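Local coordinates for aminotransferase, class III (Thermomicrobium roseum, PDB 6IO1), which is a thermostable (S)-enantioselective omega-transaminase, expected to move amino groups between substrates with the help of its pyridoxal phosphate cofactor, at residues Y356-L361 with G371-K376; G254-L259 with Q281-T286; V83-T88 with S325-A330. All coordinates share one frame; numbering follows the deposited sequence.

Contact 1 of 3, residues Y356-L361 with G371-K376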
ATOM      1  N   TYR B 356       9.688 -20.645  26.029  1.00 21.23           N
ATOM      2  CA  TYR B 356       8.767 -21.046  27.089  1.00 21.86           C
ATOM      3  C   TYR B 356       7.403 -21.426  26.523  1.00 20.43           C
ATOM      4  O   TYR B 356       6.811 -22.437  26.925  1.00 21.71           O
ATOM      5  CB  TYR B 356       8.626 -19.922  28.114  1.00 22.82           C
ATOM      6  CG  TYR B 356       7.646 -20.231  29.221  1.00 23.44           C
ATOM      7  CD1 TYR B 356       7.956 -21.154  30.210  1.00 25.82           C
ATOM      8  CD2 TYR B 356       6.408 -19.604  29.275  1.00 24.17           C
ATOM      9  CE1 TYR B 356       7.063 -21.443  31.224  1.00 31.54           C
ATOM     10  CE2 TYR B 356       5.508 -19.886  30.284  1.00 26.49           C
ATOM     11  CZ  TYR B 356       5.840 -20.806  31.256  1.00 31.13           C
ATOM     12  OH  TYR B 356       4.948 -21.091  32.263  1.00 33.88           O
ATOM     13  N   LEU B 357       6.884 -20.618  25.595  1.00 20.88           N
ATOM     14  CA  LEU B 357       5.593 -20.898  24.983  1.00 20.89           C
ATOM     15  C   LEU B 357       5.625 -22.205  24.207  1.00 22.01           C
ATOM     16  O   LEU B 357       4.682 -22.996  24.283  1.00 23.29           O
ATOM     17  CB  LEU B 357       5.182 -19.743  24.069  1.00 19.09           C
ATOM     18  CG  LEU B 357       4.590 -18.502  24.742  1.00 18.26           C
ATOM     19  CD1 LEU B 357       4.491 -17.352  23.754  1.00 17.65           C
ATOM     20  CD2 LEU B 357       3.231 -18.811  25.341  1.00 17.55           C
ATOM     21  N   LEU B 358       6.695 -22.448  23.448  1.00 21.26           N
ATOM     22  CA  LEU B 358       6.807 -23.702  22.714  1.00 22.13           C
ATOM     23  C   LEU B 358       6.858 -24.887  23.666  1.00 22.64           C
ATOM     24  O   LEU B 358       6.168 -25.888  23.454  1.00 22.64           O
ATOM     25  CB  LEU B 358       8.046 -23.681  21.820  1.00 20.58           C
ATOM     26  CG  LEU B 358       8.234 -24.891  20.903  1.00 21.23           C
ATOM     27  CD1 LEU B 358       6.983 -25.136  20.077  1.00 21.88           C
ATOM     28  CD2 LEU B 358       9.447 -24.701  20.005  1.00 25.09           C
ATOM     29  N   GLN B 359       7.649 -24.779  24.737  1.00 23.30           N
ATOM     30  CA  GLN B 359       7.758 -25.870  25.698  1.00 26.37           C
ATOM     31  C   GLN B 359       6.407 -26.180  26.329  1.00 24.88           C
ATOM     32  O   GLN B 359       5.994 -27.343  26.405  1.00 26.19           O
ATOM     33  CB  GLN B 359       8.786 -25.520  26.774  1.00 27.94           C
ATOM     34  CG  GLN B 359       8.648 -26.332  28.054  1.00 30.49           C
ATOM     35  CD  GLN B 359       9.617 -25.888  29.132  1.00 35.77           C
ATOM     36  OE1 GLN B 359      10.832 -25.997  28.971  1.00 39.77           O
ATOM     37  NE2 GLN B 359       9.083 -25.385  30.240  1.00 35.33           N
ATOM     38  N   GLU B 360       5.701 -25.146  26.787  1.00 25.80           N
ATOM     39  CA  GLU B 360       4.422 -25.378  27.449  1.00 26.35           C
ATOM     40  C   GLU B 360       3.352 -25.856  26.468  1.00 24.46           C
ATOM     41  O   GLU B 360       2.583 -26.769  26.785  1.00 26.20           O
ATOM     42  CB  GLU B 360       3.978 -24.112  28.179  1.00 29.15           C
ATOM     43  CG  GLU B 360       4.916 -23.696  29.306  1.00 30.16           C
ATOM     44  CD  GLU B 360       5.177 -24.823  30.290  1.00 34.34           C
ATOM     45  OE1 GLU B 360       4.201 -25.460  30.740  1.00 39.01           O
ATOM     46  OE2 GLU B 360       6.358 -25.074  30.609  1.00 33.98           O
ATOM     47  N   LEU B 361       3.268 -25.238  25.286  1.00 24.48           N
ATOM     48  CA  LEU B 361       2.265 -25.625  24.297  1.00 23.80           C
ATOM     49  C   LEU B 361       2.522 -27.004  23.700  1.00 24.00           C
ATOM     50  O   LEU B 361       1.573 -27.668  23.271  1.00 25.20           O
ATOM     51  CB  LEU B 361       2.200 -24.578  23.185  1.00 22.86           C
ATOM     52  CG  LEU B 361       1.615 -23.216  23.564  1.00 23.11           C
ATOM     53  CD1 LEU B 361       1.949 -22.188  22.498  1.00 24.07           C
ATOM     54  CD2 LEU B 361       0.113 -23.300  23.784  1.00 24.32           C
ATOM     55  N   GLY B 371      -2.031 -32.437  16.197  1.00 25.86           N
ATOM     56  CA  GLY B 371      -1.052 -33.114  15.361  1.00 29.35           C
ATOM     57  C   GLY B 371       0.374 -32.689  15.662  1.00 28.27           C
ATOM     58  O   GLY B 371       1.240 -33.528  15.927  1.00 31.04           O
ATOM     59  N   GLU B 372       0.640 -31.385  15.624  1.00 25.86           N
ATOM     60  CA  GLU B 372       1.985 -30.882  15.866  1.00 27.79           C
ATOM     61  C   GLU B 372       1.919 -29.458  16.400  1.00 25.32           C
ATOM     62  O   GLU B 372       1.107 -28.649  15.945  1.00 24.53           O
ATOM     63  CB  GLU B 372       2.837 -30.918  14.590  1.00 29.17           C
ATOM     64  CG  GLU B 372       4.214 -30.288  14.755  1.00 30.41           C
ATOM     65  CD  GLU B 372       5.051 -30.353  13.498  1.00 31.03           C
ATOM     66  OE1 GLU B 372       4.910 -29.453  12.650  1.00 30.25           O
ATOM     67  OE2 GLU B 372       5.855 -31.299  13.359  1.00 35.66           O
ATOM     68  N   VAL B 373       2.797 -29.156  17.350  1.00 23.27           N
ATOM     69  CA  VAL B 373       3.013 -27.796  17.829  1.00 22.96           C
ATOM     70  C   VAL B 373       4.399 -27.368  17.370  1.00 24.97           C
ATOM     71  O   VAL B 373       5.395 -28.032  17.685  1.00 26.36           O
ATOM     72  CB  VAL B 373       2.882 -27.702  19.356  1.00 22.03           C
ATOM     73  CG1 VAL B 373       3.237 -26.302  19.832  1.00 23.46           C
ATOM     74  CG2 VAL B 373       1.476 -28.082  19.792  1.00 21.99           C
ATOM     75  N   ARG B 374       4.468 -26.269  16.623  1.00 21.50           N
ATOM     76  CA  ARG B 374       5.739 -25.805  16.087  1.00 22.31           C
ATOM     77  C   ARG B 374       5.856 -24.304  16.292  1.00 23.02           C
ATOM     78  O   ARG B 374       4.855 -23.604  16.444  1.00 22.67           O
ATOM     79  CB  ARG B 374       5.895 -26.159  14.601  1.00 25.33           C
ATOM     80  CG  ARG B 374       4.785 -25.642  13.702  1.00 25.78           C
ATOM     81  CD  ARG B 374       4.986 -26.125  12.276  1.00 25.25           C
ATOM     82  NE  ARG B 374       3.899 -25.713  11.391  1.00 22.95           N
ATOM     83  CZ  ARG B 374       2.797 -26.424  11.179  1.00 26.22           C
ATOM     84  NH1 ARG B 374       2.636 -27.595  11.783  1.00 25.99           N
ATOM     85  NH2 ARG B 374       1.861 -25.974  10.355  1.00 25.42           N
ATOM     86  N   GLY B 375       7.090 -23.819  16.342  1.00 22.02           N
ATOM     87  CA  GLY B 375       7.297 -22.396  16.509  1.00 21.90           C
ATOM     88  C   GLY B 375       8.747 -22.005  16.358  1.00 22.51           C
ATOM     89  O   GLY B 375       9.659 -22.818  16.541  1.00 22.77           O
ATOM     90  N   LYS B 376       8.939 -20.733  16.019  1.00 19.33           N
ATOM     91  CA  LYS B 376      10.243 -20.087  15.998  1.00 20.70           C
ATOM     92  C   LYS B 376      10.085 -18.706  16.611  1.00 20.59           C
ATOM     93  O   LYS B 376       9.266 -17.909  16.139  1.00 20.98           O
ATOM     94  CB  LYS B 376      10.804 -19.990  14.578  1.00 19.77           C
ATOM     95  CG  LYS B 376      12.185 -19.368  14.518  1.00 21.72           C
ATOM     96  CD  LYS B 376      13.202 -20.205  15.274  1.00 26.18           C
ATOM     97  CE  LYS B 376      14.575 -19.558  15.236  1.00 25.47           C
ATOM     98  NZ  LYS B 376      15.543 -20.260  16.124  1.00 34.60           N
TER
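The flat peptide group joining Arg374 to Gly375 has methyl CD1 of Leu358 over one face, 4.0 Å from C of Arg374. A second flat group, the phenol ring of Tyr356, carries CG of Glu360 on one face, 3.6 Å above the plane and displaced toward the rim; its OH is bonded to Asp436 on helix 432-450. Leu358 reaches the strand because its CG stands anti to the backbone N (chi1 -175°), which sends both methyls across: CD1 over the peptide, CD2 to the carbonyl oxygen of Gly375 at 3.9 Å. Glycine at 375 has no side chain, and a CB there would point at the helix, close to CD1 of Leu358.

Further down the strand, Val373 takes over. Its CG1 touches both CD1 of Leu358 and CB of Leu361, while CG2 lies 3.5 Å from the carbonyl oxygen of Leu361. No hydrogen bond joins the two segments, which are held by van der Waals contact. This is helix-on-sheet packing, helix 346-361 against strand 370-376: the axes of 356-361 and 371-376 run almost antiparallel, 172° apart in direction and 8.5 Å at closest approach. The strand is one of the two outermost in its seven-stranded mixed sheet within this chain. Leu380 and Val382 on the neighbouring strand 379-384 continue the apolar surface under Leu358 and Val373, and Gly371 with Glu372 forms a classic beta bulge opposite Glu383.

On the other face of the strand Arg374 makes polar contacts. Its NH1 forms a salt bridge to Glu372 OE1 at 3.1 Å, meeting that oxygen on its anti side, and another to Glu383. The rest of the guanidinium is bonded to the carbonyls of Val235 and Gly234.

Contact 2 of 3, residues G254-L259 with Q281-T286; sequences GILLIL and QPDIVT
Asp283 reaches back to the neighbouring strand with OD2, which takes the backbone N-H of Leu257 on its anti lone pair at 2.9 Å and 162°. The carboxylate imitates a strand carbonyl just before strand 284-286 begins. The aspartate CG lies beside its own backbone N and anti to the carbonyl carbon, a torsion that lays the group across the start of strand 256-259, with CD2 of Leu256 against it.

Beyond this point the packing is tight. Leu257 O accepts from Ile284 N at 3.1 Å and, weakly, from Asp283 N; Leu259 N then donates to Ile284 O, and Thr286 N to Leu259 O. The side chains divide between two faces. On one, Ile258 and Ile284 run alongside one another in the same direction, CG1 to CB at 4.0 Å, beneath helix 121-138, which meets Ile284 through Ala128. On the other, CB of Pro282 touches Leu257 O and also CB of Leu259, 3.7 Å away, with Met275 packed over the proline and Leu259.

The looser side is at the beginning of the segments. There a water donates to both OD2 of Asp283, at 2.8 Å, and the carbonyl oxygen of Ile255, so that the link there is through water.

At the far end Thr286 hands its OG1 to Asn125, a residue of the cofactor pocket, and its side chain comes within about 6 Å of the bound PMP. Two adjacent parallel strands linked through helix 274-278 make a beta-alpha-beta crossover, part of the central sheet of the class-III aminotransferase fold, whose strand ends lead into the cofactor site at Asp260 and Lys289.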
ATOM      1  N   GLY B 254      23.327 -17.390 -10.079  1.00 19.72           N
ATOM      2  CA  GLY B 254      23.251 -15.946 -10.155  1.00 21.56           C
ATOM      3  C   GLY B 254      21.883 -15.374  -9.871  1.00 18.18           C
ATOM      4  O   GLY B 254      21.669 -14.175 -10.086  1.00 19.72           O
ATOM      5  N   ILE B 255      20.952 -16.199  -9.396  1.00 19.60           N
ATOM      6  CA  ILE B 255      19.592 -15.754  -9.128  1.00 17.89           C
ATOM      7  C   ILE B 255      19.565 -14.917  -7.857  1.00 17.38           C
ATOM      8  O   ILE B 255      20.142 -15.299  -6.830  1.00 18.37           O
ATOM      9  CB  ILE B 255      18.655 -16.968  -9.028  1.00 16.44           C
ATOM     10  CG1 ILE B 255      18.580 -17.686 -10.377  1.00 16.68           C
ATOM     11  CG2 ILE B 255      17.276 -16.553  -8.562  1.00 17.43           C
ATOM     12  CD1 ILE B 255      18.014 -19.084 -10.296  1.00 18.07           C
ATOM     13  N   LEU B 256      18.902 -13.765  -7.922  1.00 16.96           N
ATOM     14  CA  LEU B 256      18.790 -12.895  -6.761  1.00 16.15           C
ATOM     15  C   LEU B 256      17.932 -13.547  -5.682  1.00 14.04           C
ATOM     16  O   LEU B 256      17.010 -14.314  -5.968  1.00 16.55           O
ATOM     17  CB  LEU B 256      18.180 -11.547  -7.152  1.00 14.28           C
ATOM     18  CG  LEU B 256      18.896 -10.702  -8.205  1.00 15.79           C
ATOM     19  CD1 LEU B 256      18.137  -9.405  -8.444  1.00 15.65           C
ATOM     20  CD2 LEU B 256      20.330 -10.417  -7.787  1.00 20.16           C
ATOM     21  N   LEU B 257      18.253 -13.244  -4.429  1.00 14.46           N
ATOM     22  CA  LEU B 257      17.494 -13.734  -3.286  1.00 14.52           C
ATOM     23  C   LEU B 257      16.749 -12.570  -2.648  1.00 14.63           C
ATOM     24  O   LEU B 257      17.371 -11.623  -2.156  1.00 14.90           O
ATOM     25  CB  LEU B 257      18.409 -14.408  -2.264  1.00 16.15           C
ATOM     26  CG  LEU B 257      17.737 -14.761  -0.936  1.00 15.51           C
ATOM     27  CD1 LEU B 257      16.571 -15.717  -1.153  1.00 15.52           C
ATOM     28  CD2 LEU B 257      18.744 -15.354   0.024  1.00 15.02           C
ATOM     29  N   ILE B 258      15.422 -12.646  -2.658  1.00 15.21           N
ATOM     30  CA  ILE B 258      14.569 -11.673  -1.988  1.00 13.67           C
ATOM     31  C   ILE B 258      14.070 -12.320  -0.704  1.00 13.01           C
ATOM     32  O   ILE B 258      13.290 -13.278  -0.743  1.00 14.79           O
ATOM     33  CB  ILE B 258      13.400 -11.232  -2.878  1.00 14.75           C
ATOM     34  CG1 ILE B 258      13.915 -10.640  -4.191  1.00 15.51           C
ATOM     35  CG2 ILE B 258      12.523 -10.227  -2.145  1.00 16.63           C
ATOM     36  CD1 ILE B 258      12.827 -10.389  -5.211  1.00 15.56           C
ATOM     37  N   LEU B 259      14.516 -11.807   0.438  1.00 13.83           N
ATOM     38  CA  LEU B 259      14.103 -12.326   1.734  1.00 13.46           C
ATOM     39  C   LEU B 259      12.965 -11.469   2.271  1.00 11.14           C
ATOM     40  O   LEU B 259      13.126 -10.256   2.453  1.00 13.62           O
ATOM     41  CB  LEU B 259      15.271 -12.353   2.718  1.00 15.24           C
ATOM     42  CG  LEU B 259      15.158 -13.438   3.789  1.00 17.48           C
ATOM     43  CD1 LEU B 259      15.159 -14.822   3.156  1.00 16.51           C
ATOM     44  CD2 LEU B 259      16.275 -13.308   4.807  1.00 24.17           C
ATOM     45  N   GLN B 281      22.439 -14.025   3.487  1.00 17.87           N
ATOM     46  CA  GLN B 281      22.663 -12.628   3.116  1.00 15.64           C
ATOM     47  C   GLN B 281      21.921 -12.345   1.820  1.00 17.51           C
ATOM     48  O   GLN B 281      22.450 -12.612   0.726  1.00 16.36           O
ATOM     49  CB  GLN B 281      24.156 -12.331   2.963  1.00 18.34           C
ATOM     50  CG  GLN B 281      24.472 -10.908   2.523  1.00 17.72           C
ATOM     51  CD  GLN B 281      24.260  -9.890   3.626  1.00 16.93           C
ATOM     52  OE1 GLN B 281      24.260 -10.230   4.809  1.00 19.53           O
ATOM     53  NE2 GLN B 281      24.080  -8.632   3.243  1.00 17.67           N
ATOM     54  N   PRO B 282      20.703 -11.819   1.884  1.00 16.10           N
ATOM     55  CA  PRO B 282      19.928 -11.600   0.662  1.00 15.84           C
ATOM     56  C   PRO B 282      20.414 -10.393  -0.121  1.00 15.16           C
ATOM     57  O   PRO B 282      20.999  -9.453   0.422  1.00 17.00           O
ATOM     58  CB  PRO B 282      18.507 -11.368   1.189  1.00 15.89           C
ATOM     59  CG  PRO B 282      18.709 -10.792   2.547  1.00 18.05           C
ATOM     60  CD  PRO B 282      19.961 -11.425   3.094  1.00 18.31           C
ATOM     61  N   ASP B 283      20.162 -10.440  -1.430  1.00 14.74           N
ATOM     62  CA  ASP B 283      20.400  -9.271  -2.266  1.00 15.92           C
ATOM     63  C   ASP B 283      19.340  -8.207  -2.028  1.00 13.63           C
ATOM     64  O   ASP B 283      19.632  -7.008  -2.113  1.00 15.05           O
ATOM     65  CB  ASP B 283      20.430  -9.677  -3.740  1.00 15.79           C
ATOM     66  CG  ASP B 283      21.354 -10.851  -4.001  1.00 19.89           C
ATOM     67  OD1 ASP B 283      22.588 -10.661  -3.957  1.00 23.00           O
ATOM     68  OD2 ASP B 283      20.846 -11.964  -4.248  1.00 18.34           O
ATOM     69  N   ILE B 284      18.111  -8.625  -1.734  1.00 15.32           N
ATOM     70  CA  ILE B 284      16.998  -7.723  -1.465  1.00 14.55           C
ATOM     71  C   ILE B 284      16.252  -8.237  -0.241  1.00 13.46           C
ATOM     72  O   ILE B 284      16.057  -9.446  -0.082  1.00 14.79           O
ATOM     73  CB  ILE B 284      16.046  -7.610  -2.676  1.00 14.91           C
ATOM     74  CG1 ILE B 284      16.799  -7.139  -3.919  1.00 15.60           C
ATOM     75  CG2 ILE B 284      14.899  -6.665  -2.374  1.00 15.03           C
ATOM     76  CD1 ILE B 284      15.986  -7.219  -5.191  1.00 15.51           C
ATOM     77  N   VAL B 285      15.842  -7.315   0.625  1.00 10.81           N
ATOM     78  CA  VAL B 285      15.053  -7.633   1.806  1.00 11.11           C
ATOM     79  C   VAL B 285      13.821  -6.739   1.815  1.00 11.60           C
ATOM     80  O   VAL B 285      13.893  -5.563   1.445  1.00 13.12           O
ATOM     81  CB  VAL B 285      15.867  -7.463   3.107  1.00 11.13           C
ATOM     82  CG1 VAL B 285      16.356  -6.026   3.266  1.00 11.69           C
ATOM     83  CG2 VAL B 285      15.028  -7.872   4.293  1.00 12.76           C
ATOM     84  N   THR B 286      12.683  -7.304   2.200  1.00 12.55           N
ATOM     85  CA  THR B 286      11.445  -6.552   2.335  1.00 12.64           C
ATOM     86  C   THR B 286      10.992  -6.599   3.785  1.00 12.04           C
ATOM     87  O   THR B 286      11.122  -7.631   4.452  1.00 14.25           O
ATOM     88  CB  THR B 286      10.345  -7.105   1.426  1.00 11.67           C
ATOM     89  OG1 THR B 286      10.009  -8.436   1.833  1.00 13.38           O
ATOM     90  CG2 THR B 286      10.814  -7.125  -0.015  1.00 13.78           C
TER
HETATM   91  O   HOH W   1      21.602 -14.669  -4.313  1.00 26.06           O

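Contact 3 of 3, residues V83-T88 with S325-A330; sequences VAFVPT and SGHPVA
Thr88 meets the turn at Ser325 and Gly326 with its whole side chain. CB comes first, 3.6 Å from the carbonyl oxygen of Ser325. From there OG1, held between the backbone N and carbonyl carbon by a chi1 of 53°, donates to that same oxygen at 2.7 Å; it arrives well above the carbonyl plane, 57° out of it. The other branch, CG2, lies 3.3 Å from Ser325 O and 3.9 Å from CA of Gly326. That glycine has a positive phi, and a CB on it would collide with the threonine methyl. An alanine in place of Thr88 would probably leave Ser325 O without its hydroxyl donor and open a gap over Gly326. A water bridges the junction, taking the N-H of Thr88 and donating to Ser325 O, while a second one donates to both Val86 O and Gly326 O.

The turn leads into helix 328-344, with His327 as its N-cap: ND1 accepts weakly from Val329 N and Ala330 N, both in the first turn. The opposite nitrogen, NE2, is bonded to Gly294 O of the second subunit, consistent with a proton on NE2. On the imidazole, CE1 lies 3.1 Å from Ala84 O, and CD2 is 3.6 Å from CD1 of Phe85. The two rings are inclined at 33°, in an oblique pairing, and Phe85 also meets Tyr324 edge-to-face.

Pro328 fills the middle. Its CG touches the backbone N of Val86 at 3.4 Å, and its CD approaches Ala84 O. CG2 of Val329 also lies near that oxygen, at 3.4 Å, and the valine side chain packs on helix 70-82. Across the subunit boundary, Thr88 O accepts from His21 of the second subunit, whose Pro22 packs against Thr88 and Ser325.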
ATOM      1  N   VAL B  83       5.970  18.946  10.047  1.00 15.78           N
ATOM      2  CA  VAL B  83       5.516  18.711   8.680  1.00 15.65           C
ATOM      3  C   VAL B  83       5.027  17.268   8.597  1.00 16.93           C
ATOM      4  O   VAL B  83       5.731  16.330   8.987  1.00 16.56           O
ATOM      5  CB  VAL B  83       6.628  18.998   7.648  1.00 17.23           C
ATOM      6  CG1 VAL B  83       7.859  18.114   7.879  1.00 19.71           C
ATOM      7  CG2 VAL B  83       6.098  18.830   6.236  1.00 16.98           C
ATOM      8  N   ALA B  84       3.818  17.075   8.075  1.00 18.16           N
ATOM      9  CA  ALA B  84       3.219  15.747   8.085  1.00 16.07           C
ATOM     10  C   ALA B  84       3.583  14.936   6.851  1.00 14.30           C
ATOM     11  O   ALA B  84       3.826  13.728   6.956  1.00 14.91           O
ATOM     12  CB  ALA B  84       1.696  15.849   8.213  1.00 17.99           C
ATOM     13  N   PHE B  85       3.621  15.563   5.678  1.00 15.85           N
ATOM     14  CA  PHE B  85       3.915  14.836   4.451  1.00 16.11           C
ATOM     15  C   PHE B  85       4.927  15.611   3.627  1.00 15.23           C
ATOM     16  O   PHE B  85       4.678  16.756   3.239  1.00 15.23           O
ATOM     17  CB  PHE B  85       2.657  14.575   3.621  1.00 15.25           C
ATOM     18  CG  PHE B  85       2.919  13.753   2.392  1.00 14.43           C
ATOM     19  CD1 PHE B  85       3.407  12.463   2.505  1.00 15.59           C
ATOM     20  CD2 PHE B  85       2.703  14.274   1.127  1.00 13.99           C
ATOM     21  CE1 PHE B  85       3.662  11.700   1.381  1.00 14.90           C
ATOM     22  CE2 PHE B  85       2.956  13.515  -0.004  1.00 14.90           C
ATOM     23  CZ  PHE B  85       3.436  12.225   0.126  1.00 15.20           C
ATOM     24  N   VAL B  86       6.063  14.975   3.368  1.00 17.21           N
ATOM     25  CA  VAL B  86       7.027  15.421   2.369  1.00 16.55           C
ATOM     26  C   VAL B  86       7.236  14.223   1.454  1.00 15.27           C
ATOM     27  O   VAL B  86       7.575  13.134   1.938  1.00 17.16           O
ATOM     28  CB  VAL B  86       8.347  15.886   3.001  1.00 14.77           C
ATOM     29  CG1 VAL B  86       9.380  16.161   1.920  1.00 14.46           C
ATOM     30  CG2 VAL B  86       8.127  17.119   3.853  1.00 16.68           C
ATOM     31  N   PRO B  87       7.038  14.357   0.149  1.00 15.26           N
ATOM     32  CA  PRO B  87       7.217  13.202  -0.730  1.00 13.33           C
ATOM     33  C   PRO B  87       8.688  12.860  -0.878  1.00 14.92           C
ATOM     34  O   PRO B  87       9.577  13.690  -0.678  1.00 14.19           O
ATOM     35  CB  PRO B  87       6.620  13.661  -2.069  1.00 15.70           C
ATOM     36  CG  PRO B  87       6.043  15.033  -1.824  1.00 16.83           C
ATOM     37  CD  PRO B  87       6.701  15.576  -0.602  1.00 14.45           C
ATOM     38  N   THR B  88       8.938  11.599  -1.211  1.00 15.84           N
ATOM     39  CA  THR B  88      10.264  11.167  -1.614  1.00 14.83           C
ATOM     40  C   THR B  88      10.399  11.143  -3.128  1.00 16.83           C
ATOM     41  O   THR B  88      11.465  10.793  -3.644  1.00 16.55           O
ATOM     42  CB  THR B  88      10.587   9.793  -1.020  1.00 12.79           C
ATOM     43  OG1 THR B  88       9.539   8.870  -1.336  1.00 15.37           O
ATOM     44  CG2 THR B  88      10.723   9.897   0.494  1.00 14.18           C
ATOM     45  N   SER B 325       5.510   6.737   0.011  1.00 14.66           N
ATOM     46  CA  SER B 325       6.856   6.228   0.241  1.00 14.59           C
ATOM     47  C   SER B 325       7.657   7.205   1.094  1.00 12.01           C
ATOM     48  O   SER B 325       7.817   8.374   0.731  1.00 14.57           O
ATOM     49  CB  SER B 325       7.555   5.999  -1.098  1.00 14.79           C
ATOM     50  OG  SER B 325       8.954   5.864  -0.927  1.00 17.66           O
ATOM     51  N   GLY B 326       8.160   6.724   2.229  1.00 13.21           N
ATOM     52  CA  GLY B 326       8.971   7.565   3.088  1.00 14.98           C
ATOM     53  C   GLY B 326       8.197   8.606   3.863  1.00 13.01           C
ATOM     54  O   GLY B 326       8.714   9.703   4.095  1.00 14.25           O
ATOM     55  N   HIS B 327       6.961   8.300   4.248  1.00 13.04           N
ATOM     56  CA  HIS B 327       6.127   9.248   4.971  1.00 13.81           C
ATOM     57  C   HIS B 327       6.849   9.736   6.227  1.00 12.42           C
ATOM     58  O   HIS B 327       7.280   8.913   7.047  1.00 13.08           O
ATOM     59  CB  HIS B 327       4.794   8.597   5.341  1.00 14.78           C
ATOM     60  CG  HIS B 327       3.757   9.567   5.813  1.00 13.66           C
ATOM     61  ND1 HIS B 327       3.692  10.008   7.116  1.00 14.51           N
ATOM     62  CD2 HIS B 327       2.745  10.181   5.156  1.00 13.99           C
ATOM     63  CE1 HIS B 327       2.685  10.851   7.242  1.00 15.15           C
ATOM     64  NE2 HIS B 327       2.093  10.974   6.068  1.00 14.50           N
ATOM     65  N   PRO B 328       7.007  11.053   6.409  1.00 13.96           N
ATOM     66  CA  PRO B 328       7.808  11.547   7.545  1.00 13.86           C
ATOM     67  C   PRO B 328       7.292  11.109   8.905  1.00 14.91           C
ATOM     68  O   PRO B 328       8.095  10.772   9.785  1.00 14.43           O
ATOM     69  CB  PRO B 328       7.739  13.072   7.376  1.00 13.30           C
ATOM     70  CG  PRO B 328       7.471  13.277   5.920  1.00 14.44           C
ATOM     71  CD  PRO B 328       6.571  12.145   5.522  1.00 13.67           C
ATOM     72  N   VAL B 329       5.974  11.103   9.106  1.00 12.91           N
ATOM     73  CA  VAL B 329       5.427  10.683  10.392  1.00 13.32           C
ATOM     74  C   VAL B 329       5.714   9.208  10.634  1.00 12.57           C
ATOM     75  O   VAL B 329       6.120   8.809  11.735  1.00 13.87           O
ATOM     76  CB  VAL B 329       3.920  10.986  10.451  1.00 12.16           C
ATOM     77  CG1 VAL B 329       3.353  10.630  11.817  1.00 12.58           C
ATOM     78  CG2 VAL B 329       3.669  12.447  10.117  1.00 12.86           C
ATOM     79  N   ALA B 330       5.516   8.377   9.608  1.00 12.50           N
ATOM     80  CA  ALA B 330       5.804   6.953   9.734  1.00 12.40           C
ATOM     81  C   ALA B 330       7.272   6.718  10.054  1.00 12.24           C
ATOM     82  O   ALA B 330       7.602   5.897  10.916  1.00 13.40           O
ATOM     83  CB  ALA B 330       5.410   6.220   8.451  1.00 13.04           C
TER
HETATM   84  O   HOH W   2       9.923  12.243   3.197  1.00 12.32           O
HETATM   85  O   HOH W   3       6.561   9.878  -1.364  1.00 17.97           O

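How the contacts relate
Along the chain contact 3 spans contact 2: residues 83-88 come first, then 254-259 and 281-286, and 325-330 closes the long loop before contact 1 begins. The chain passes through helix 328-344 into helix 346-361, and so from contact 3 to contact 1, although their centres are about 40 Å apart on opposite sides of the chain's centre. Contact 2 is about 30 Å from contact 1 and about 27 Å from contact 3, centre to centre, and no two touch. Contacts 1 and 2 belong to different seven-stranded sheets. Contact 2 borders the cofactor pocket, contact 3 faces the second subunit, and contact 1 packs a helix on an edge strand of the other sheet.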